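Local coordinates for probable transcriptional repressor protein (Mycobacterium tuberculosis, PDB 4FX0), which acts as a redox-dependent, oxidation-sensing transcription factor of the MarR family, and as a dimer probably represses its target genes by binding DNA through a winged helix-turn-helix, at the interface of chains A and B. Sequence-based numbering; all coordinates share one arbitrary frame. Chains: chain A/B, Probable transcriptional repressor protein.

The interface of chains A and B. Residues chain A 14-15, 18, 119, 126, 133; chain B 7-8, 10-11, 136.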
ATOM      1  N   ALA A  14       5.288  -0.676   3.966  1.00 45.92           N
ATOM      2  CA  ALA A  14       6.501  -0.257   3.274  1.00 41.42           C
ATOM      3  C   ALA A  14       6.170   0.702   2.137  1.00 39.98           C
ATOM      4  O   ALA A  14       6.836   1.722   1.959  1.00 56.00           O
ATOM      5  CB  ALA A  14       7.257  -1.466   2.744  1.00 39.26           C
ATOM      6  N   ALA A  15       5.130   0.371   1.377  1.00 40.50           N
ATOM      7  CA  ALA A  15       4.709   1.189   0.243  1.00 40.57           C
ATOM      8  C   ALA A  15       4.360   2.597   0.693  1.00 45.47           C
ATOM      9  O   ALA A  15       4.760   3.581   0.069  1.00 61.67           O
ATOM     10  CB  ALA A  15       3.520   0.551  -0.455  1.00 35.40           C
ATOM     11  N   LEU A  18       7.408   4.576   1.751  1.00 47.69           N
ATOM     12  CA  LEU A  18       8.111   4.960   0.534  1.00 44.90           C
ATOM     13  C   LEU A  18       7.434   6.142  -0.154  1.00 51.89           C
ATOM     14  O   LEU A  18       8.069   7.165  -0.412  1.00 60.73           O
ATOM     15  CB  LEU A  18       8.208   3.773  -0.426  1.00 42.43           C
ATOM     16  CG  LEU A  18       9.226   2.694  -0.048  1.00 45.61           C
ATOM     17  CD1 LEU A  18       9.009   1.431  -0.864  1.00 54.01           C
ATOM     18  CD2 LEU A  18      10.645   3.216  -0.221  1.00 47.60           C
ATOM     19  N   VAL A 119      17.284   5.457  -0.817  1.00 68.15           N
ATOM     20  CA  VAL A 119      16.471   4.407  -0.215  1.00 65.98           C
ATOM     21  C   VAL A 119      17.025   3.010  -0.484  1.00 71.74           C
ATOM     22  O   VAL A 119      17.210   2.217   0.439  1.00 65.23           O
ATOM     23  CB  VAL A 119      15.013   4.475  -0.712  1.00 70.30           C
ATOM     24  CG1 VAL A 119      14.355   3.105  -0.644  1.00 71.65           C
ATOM     25  CG2 VAL A 119      14.225   5.502   0.091  1.00 75.69           C
ATOM     26  N   TRP A 126      19.535  -4.354  -4.585  1.00 56.52           N
ATOM     27  CA  TRP A 126      18.225  -3.792  -4.889  1.00 55.54           C
ATOM     28  C   TRP A 126      17.503  -4.535  -6.014  1.00 65.77           C
ATOM     29  O   TRP A 126      16.336  -4.895  -5.867  1.00 63.73           O
ATOM     30  CB  TRP A 126      18.316  -2.296  -5.205  1.00 53.76           C
ATOM     31  CG  TRP A 126      17.045  -1.760  -5.777  1.00 51.03           C
ATOM     32  CD1 TRP A 126      16.884  -1.143  -6.983  1.00 55.17           C
ATOM     33  CD2 TRP A 126      15.746  -1.821  -5.180  1.00 45.46           C
ATOM     34  NE1 TRP A 126      15.565  -0.803  -7.168  1.00 59.45           N
ATOM     35  CE2 TRP A 126      14.843  -1.210  -6.073  1.00 54.98           C
ATOM     36  CE3 TRP A 126      15.255  -2.327  -3.972  1.00 45.83           C
ATOM     37  CZ2 TRP A 126      13.485  -1.091  -5.800  1.00 58.55           C
ATOM     38  CZ3 TRP A 126      13.907  -2.208  -3.701  1.00 47.09           C
ATOM     39  CH2 TRP A 126      13.037  -1.595  -4.611  1.00 53.18           C
ATOM     40  N   ILE A 133       9.895  -8.440  -4.690  1.00 41.88           N
ATOM     41  CA  ILE A 133       8.675  -7.667  -4.485  1.00 39.61           C
ATOM     42  C   ILE A 133       7.739  -7.786  -5.686  1.00 48.72           C
ATOM     43  O   ILE A 133       6.540  -8.020  -5.529  1.00 64.64           O
ATOM     44  CB  ILE A 133       8.971  -6.180  -4.223  1.00 45.75           C
ATOM     45  CG1 ILE A 133       9.845  -6.016  -2.978  1.00 46.21           C
ATOM     46  CG2 ILE A 133       7.674  -5.404  -4.057  1.00 53.75           C
ATOM     47  CD1 ILE A 133      10.140  -4.566  -2.622  1.00 38.07           C
TER
ATOM     48  N   ALA B   7      11.618   2.071  -6.401  1.00 50.39           N
ATOM     49  CA  ALA B   7      11.212   1.345  -5.197  1.00 52.59           C
ATOM     50  C   ALA B   7       9.761   1.637  -4.832  1.00 48.54           C
ATOM     51  O   ALA B   7       8.959   0.720  -4.646  1.00 53.30           O
ATOM     52  CB  ALA B   7      12.131   1.678  -4.025  1.00 62.93           C
ATOM     53  N   CYS B   8       9.434   2.921  -4.726  1.00 57.19           N
ATOM     54  CA  CYS B   8       8.081   3.346  -4.393  1.00 62.05           C
ATOM     55  C   CYS B   8       7.071   2.771  -5.377  1.00 59.20           C
ATOM     56  O   CYS B   8       6.051   2.213  -4.978  1.00 62.84           O
ATOM     57  CB  CYS B   8       7.992   4.872  -4.387  1.00 63.24           C
ATOM     58  SG  CYS B   8       6.343   5.514  -4.027  1.00 73.34           S
ATOM     59  N   THR B  10       7.238   0.126  -7.632  1.00 58.98           N
ATOM     60  CA  THR B  10       7.091  -1.325  -7.615  1.00 71.30           C
ATOM     61  C   THR B  10       6.391  -1.808  -6.351  1.00 61.76           C
ATOM     62  O   THR B  10       5.480  -2.636  -6.412  1.00 60.75           O
ATOM     63  CB  THR B  10       8.450  -2.043  -7.728  1.00 74.89           C
ATOM     64  OG1 THR B  10       9.189  -1.870  -6.514  1.00 86.44           O
ATOM     65  CG2 THR B  10       9.252  -1.490  -8.896  1.00 70.38           C
ATOM     66  N   THR B  11       6.824  -1.293  -5.204  1.00 54.05           N
ATOM     67  CA  THR B  11       6.241  -1.691  -3.929  1.00 60.00           C
ATOM     68  C   THR B  11       4.764  -1.315  -3.881  1.00 61.56           C
ATOM     69  O   THR B  11       3.927  -2.099  -3.433  1.00 49.24           O
ATOM     70  CB  THR B  11       6.969  -1.041  -2.740  1.00 51.48           C
ATOM     71  OG1 THR B  11       8.384  -1.215  -2.888  1.00 45.97           O
ATOM     72  CG2 THR B  11       6.514  -1.674  -1.432  1.00 44.32           C
ATOM     73  N   LEU B 136      13.166  -1.830   4.224  1.00 51.12           N
ATOM     74  CA  LEU B 136      13.109  -0.846   3.153  1.00 56.11           C
ATOM     75  C   LEU B 136      12.135   0.266   3.521  1.00 55.86           C
ATOM     76  O   LEU B 136      12.402   1.445   3.288  1.00 56.86           O
ATOM     77  CB  LEU B 136      12.679  -1.511   1.845  1.00 65.97           C
ATOM     78  CG  LEU B 136      12.860  -0.691   0.568  1.00 64.30           C
ATOM     79  CD1 LEU B 136      14.330  -0.370   0.345  1.00 45.38           C
ATOM     80  CD2 LEU B 136      12.285  -1.438  -0.625  1.00 46.55           C
TER
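The indole of A:Trp126 meets chain B with the outer rim of its six-membered ring. Over one face, near that rim, lies the methyl of B:Ala7, its CB 3.4 Å from CH2 of A:Trp126, while CA of B:Ala7 sits farther out, beside CZ2. At the neighbouring CZ3 edge, displaced toward the same face, one methyl of B:Leu136 arrives crosswise, CD2 to A:Trp126 CZ3 3.6 Å. The other branch, CD1, turns to CG1 of A:Val119 at 3.6 Å, so the fork of B:Leu136 touches both residues.

One helical turn past B:Ala7, B:Thr11 fits between A:Leu18, A:Ala15 and A:Ile133. Its CG2 rests on the backbone of A:Ala15, 3.8 Å from CA. CD1 of A:Leu18 crosses the threonine at about a right angle, 3.7 Å from CB, and CB of A:Leu18 backs onto B:Cys8. A:Ile133, extended at chi2 -178°, points CD1 toward the B:Thr11 hydroxyl. That hydroxyl, anti to its own carbonyl carbon (chi1 -49°), bonds back to B:Ala7 O at 2.7 Å from above the carbonyl plane; B:Thr10 OG1 reaches the same oxygen from the opposite face at 3.2 Å. Both hydroxyls are thus satisfied within chain B, leaving an apolar contact.

Helices 7-26 and 126-142 of both chains interlock here and, through the two-fold twin, build the MarR-type dimer that pairs two DNA-binding winged helix-turn-helix lobes.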